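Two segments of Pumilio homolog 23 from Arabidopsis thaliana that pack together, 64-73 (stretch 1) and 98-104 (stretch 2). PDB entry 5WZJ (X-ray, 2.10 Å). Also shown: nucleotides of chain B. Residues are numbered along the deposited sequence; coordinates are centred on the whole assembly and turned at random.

Stretch 1 (64-73) ISHVLQTLLE
Stretch 2 (98-104) RSGSHVA

Stretch 1 is helical, with backbone hydrogen bonds running i to i+4 from Leu-68 N to Ile-64 O (2.9 Å) through Glu-73 N to Gln-69 O (3.1 Å). By Gly-100 to Ala-104 stretch 2 is helical, with Ala-104 N bonded to Gly-100 O (2.9 Å). The two helix axes run parallel, 1° apart in direction and 8.9 Å at closest approach. The register is fixed by two CA-CA pairs, Ser-65 with Ser-99 at 6.3 Å and Gln-69 with Val-103 at 5.2 Å, so four residues along stretch 1 match four along stretch 2. Together the stretches bury 317 Å², and no hydrogen bond joins them directly.

Arg-98 (phi/psi -61/-35; chi1 p, chi2 t, chi3 t) lies out of reach of stretch 1; its NH2 comes within 2.6 Å of O3' of G11. Ser-99 (-94/-44, chi1 m) points toward stretch 1, where its CB lies 3.5 Å from Ser-65 OG. The link from its hydroxyl is indirect: a water hydrogen-bonds Ser-99 OG (2.8 Å), His-66 NE2 (2.9 Å) and G11 O2' (2.7 Å), tying both stretches to the ribose.

Gly-100 (-60/-29) contributes no side chain. Ser-101 (-62/-32, chi1 p) lies out of reach of stretch 1 and accepts a hydrogen bond at OG from G10 N2 (3.0 Å).

His-102 (-75/-31, chi1 m, chi2 -90°) directs its CA-CB bond toward stretch 1, but its ring leads away to lie between two bases, with G11 over one face and G10 over the opposite face. His-66 (chi1 m, chi2 -94°) has G11 over a face of its own ring, its CE1 3.2 Å from G11 C2. The edge of that base is read by stretch 1: Gln-69 OE1 (chi1 m, chi2 t, chi3 -96°) accepts from G11 N1 (2.8 Å) and N2 (3.0 Å), while Ser-65 OG (chi1 p) accepts from G11 N2 (3.0 Å). Gln-69 NE2 approaches His-102 O to 3.4 Å, but the poor angle rules out a hydrogen bond.

Val-103 (-63/-47, chi1 t) is the centre of the packing, with 99 Å² covered. Its side chain is a knob among Ser-65, Leu-68, Gln-69 and Leu-72. Val-103 CG2 sits 3.4 Å from Ser-65 O and 4.1 Å from Gln-69 CG; Val-103 CG1 makes apolar contacts at 3.7 Å with both Leu-68 CD2 (chi1 t, chi2 p) and Leu-72 CD1 (chi1 m, chi2 t). Ala-104 (-59/-43) points away.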

# COMPACT_ATOMS: atom_id res chain seq x y z
N ILE A 64 0.77 -8.88 -34.17
CA ILE A 64 2.19 -8.59 -34.26
C ILE A 64 2.67 -7.70 -33.12
O ILE A 64 3.86 -7.70 -32.80
CB ILE A 64 2.51 -7.97 -35.63
CG1 ILE A 64 1.96 -8.89 -36.74
CG2 ILE A 64 4.03 -7.78 -35.81
CD1 ILE A 64 2.04 -8.24 -38.13
N SER A 65 1.76 -6.95 -32.47
CA SER A 65 2.15 -6.12 -31.33
C SER A 65 2.91 -6.95 -30.30
O SER A 65 3.90 -6.48 -29.72
CB SER A 65 0.92 -5.48 -30.69
OG SER A 65 -0.03 -6.47 -30.26
N HIS A 66 2.48 -8.20 -30.10
CA HIS A 66 3.14 -9.07 -29.13
C HIS A 66 4.57 -9.40 -29.56
O HIS A 66 5.47 -9.46 -28.73
CB HIS A 66 2.31 -10.35 -28.95
CG HIS A 66 0.96 -10.10 -28.34
ND1 HIS A 66 0.73 -10.20 -26.98
CD2 HIS A 66 -0.21 -9.71 -28.90
CE1 HIS A 66 -0.54 -9.91 -26.74
NE2 HIS A 66 -1.12 -9.59 -27.88
N VAL A 67 4.79 -9.62 -30.86
CA VAL A 67 6.15 -9.87 -31.35
C VAL A 67 7.01 -8.63 -31.15
O VAL A 67 8.16 -8.73 -30.71
CB VAL A 67 6.12 -10.31 -32.82
CG1 VAL A 67 7.53 -10.52 -33.34
CG2 VAL A 67 5.29 -11.58 -32.98
N LEU A 68 6.46 -7.46 -31.44
CA LEU A 68 7.22 -6.22 -31.29
C LEU A 68 7.63 -6.01 -29.84
O LEU A 68 8.75 -5.56 -29.57
CB LEU A 68 6.40 -5.05 -31.83
CG LEU A 68 7.05 -3.66 -31.92
CD1 LEU A 68 8.43 -3.71 -32.59
CD2 LEU A 68 6.12 -2.71 -32.67
N GLN A 69 6.77 -6.39 -28.88
CA GLN A 69 7.15 -6.34 -27.47
C GLN A 69 8.39 -7.19 -27.22
O GLN A 69 9.32 -6.76 -26.51
CB GLN A 69 6.02 -6.84 -26.58
CG GLN A 69 4.85 -5.89 -26.43
CD GLN A 69 3.85 -6.42 -25.43
OE1 GLN A 69 2.87 -7.05 -25.79
NE2 GLN A 69 4.10 -6.15 -24.15
N THR A 70 8.40 -8.41 -27.75
CA THR A 70 9.54 -9.29 -27.60
C THR A 70 10.80 -8.66 -28.19
O THR A 70 11.86 -8.69 -27.57
CB THR A 70 9.25 -10.64 -28.27
OG1 THR A 70 8.07 -11.21 -27.70
CG2 THR A 70 10.43 -11.61 -28.08
N LEU A 71 10.68 -8.07 -29.39
CA LEU A 71 11.84 -7.43 -30.01
C LEU A 71 12.38 -6.27 -29.16
O LEU A 71 13.59 -6.10 -29.00
CB LEU A 71 11.47 -6.93 -31.40
CG LEU A 71 10.92 -8.00 -32.35
CD1 LEU A 71 10.56 -7.38 -33.67
CD2 LEU A 71 11.93 -9.12 -32.53
N LEU A 72 11.48 -5.45 -28.61
CA LEU A 72 11.93 -4.27 -27.88
C LEU A 72 12.61 -4.66 -26.57
O LEU A 72 13.57 -3.99 -26.16
CB LEU A 72 10.75 -3.34 -27.61
CG LEU A 72 10.22 -2.62 -28.85
CD1 LEU A 72 8.87 -1.95 -28.57
CD2 LEU A 72 11.23 -1.58 -29.32
N GLU A 73 12.15 -5.72 -25.92
CA GLU A 73 12.77 -6.16 -24.68
C GLU A 73 14.00 -7.04 -24.91
O GLU A 73 14.72 -7.32 -23.95
CB GLU A 73 11.74 -6.90 -23.81
CG GLU A 73 10.62 -5.97 -23.20
CD GLU A 73 9.32 -6.72 -22.80
OE1 GLU A 73 8.35 -6.06 -22.34
OE2 GLU A 73 9.27 -7.97 -22.96
N ARG A 98 -5.24 -0.20 -27.66
CA ARG A 98 -5.39 -1.32 -26.73
C ARG A 98 -4.23 -2.31 -26.83
O ARG A 98 -3.86 -2.91 -25.81
CB ARG A 98 -6.72 -2.04 -26.98
CG ARG A 98 -6.84 -2.62 -28.36
CD ARG A 98 -8.28 -2.93 -28.78
NE ARG A 98 -8.31 -3.39 -30.16
CZ ARG A 98 -8.32 -4.67 -30.52
NH1 ARG A 98 -8.33 -5.00 -31.81
NH2 ARG A 98 -8.35 -5.62 -29.60
N SER A 99 -3.67 -2.52 -28.03
CA SER A 99 -2.45 -3.32 -28.15
C SER A 99 -1.19 -2.46 -28.13
O SER A 99 -0.20 -2.82 -27.49
CB SER A 99 -2.46 -4.14 -29.45
OG SER A 99 -3.49 -5.10 -29.43
N GLY A 100 -1.21 -1.34 -28.85
CA GLY A 100 -0.00 -0.54 -28.97
C GLY A 100 0.51 -0.03 -27.63
O GLY A 100 1.71 0.17 -27.46
N SER A 101 -0.39 0.16 -26.66
CA SER A 101 0.05 0.66 -25.36
C SER A 101 1.02 -0.31 -24.68
O SER A 101 1.92 0.12 -23.94
CB SER A 101 -1.15 0.94 -24.46
OG SER A 101 -1.97 -0.21 -24.29
N HIS A 102 0.86 -1.62 -24.91
CA HIS A 102 1.80 -2.57 -24.32
C HIS A 102 3.14 -2.55 -25.05
O HIS A 102 4.18 -2.79 -24.43
CB HIS A 102 1.17 -3.97 -24.31
CG HIS A 102 -0.13 -4.02 -23.57
ND1 HIS A 102 -0.21 -4.29 -22.22
CD2 HIS A 102 -1.40 -3.78 -23.98
CE1 HIS A 102 -1.48 -4.21 -21.83
NE2 HIS A 102 -2.22 -3.90 -22.89
N VAL A 103 3.13 -2.25 -26.35
CA VAL A 103 4.37 -2.02 -27.08
C VAL A 103 5.09 -0.79 -26.52
O VAL A 103 6.31 -0.81 -26.30
CB VAL A 103 4.07 -1.84 -28.59
CG1 VAL A 103 5.32 -1.35 -29.32
CG2 VAL A 103 3.53 -3.16 -29.21
N ALA A 104 4.35 0.30 -26.32
CA ALA A 104 4.96 1.50 -25.74
C ALA A 104 5.55 1.21 -24.36
O ALA A 104 6.66 1.65 -24.04
CB ALA A 104 3.92 2.62 -25.66
P G B 11 -9.04 -4.28 -23.06
OP1 G B 11 -9.76 -3.01 -23.31
OP2 G B 11 -9.77 -5.45 -22.50
O5' G B 11 -8.38 -4.65 -24.45
C5' G B 11 -7.92 -5.95 -24.75
C4' G B 11 -6.99 -5.89 -25.94
O4' G B 11 -5.65 -5.59 -25.46
C3' G B 11 -6.87 -7.17 -26.77
O3' G B 11 -6.59 -6.83 -28.13
C2' G B 11 -5.63 -7.82 -26.18
O2' G B 11 -5.00 -8.74 -27.04
C1' G B 11 -4.76 -6.59 -25.90
N9 G B 11 -3.74 -6.83 -24.88
C8 G B 11 -3.94 -7.15 -23.55
N7 G B 11 -2.82 -7.39 -22.91
C5 G B 11 -1.82 -7.22 -23.87
C6 G B 11 -0.41 -7.34 -23.77
O6 G B 11 0.26 -7.64 -22.78
N1 G B 11 0.22 -7.11 -25.00
C2 G B 11 -0.43 -6.77 -26.17
N2 G B 11 0.34 -6.57 -27.26
N3 G B 11 -1.75 -6.65 -26.27
C4 G B 11 -2.37 -6.89 -25.10
P G B 10 -9.37 -3.28 -16.51
OP1 G B 10 -10.73 -3.80 -16.73
OP2 G B 10 -8.40 -3.96 -15.63
O5' G B 10 -8.63 -3.15 -17.92
C5' G B 10 -9.18 -2.39 -18.99
C4' G B 10 -8.29 -2.47 -20.21
O4' G B 10 -7.01 -1.85 -19.89
C3' G B 10 -7.96 -3.90 -20.68
O3' G B 10 -7.80 -3.94 -22.09
C2' G B 10 -6.61 -4.15 -20.03
O2' G B 10 -5.82 -5.13 -20.68
C1' G B 10 -5.97 -2.77 -20.12
N9 G B 10 -4.91 -2.61 -19.12
C8 G B 10 -4.97 -3.03 -17.81
N7 G B 10 -3.84 -2.84 -17.18
C5 G B 10 -2.99 -2.28 -18.14
C6 G B 10 -1.65 -1.85 -18.03
O6 G B 10 -0.92 -1.89 -17.04
N1 G B 10 -1.16 -1.34 -19.23
C2 G B 10 -1.88 -1.24 -20.39
N2 G B 10 -1.25 -0.71 -21.45
N3 G B 10 -3.14 -1.64 -20.50
C4 G B 10 -3.63 -2.14 -19.35
O HOH W 1 -3.28 -7.89 -28.93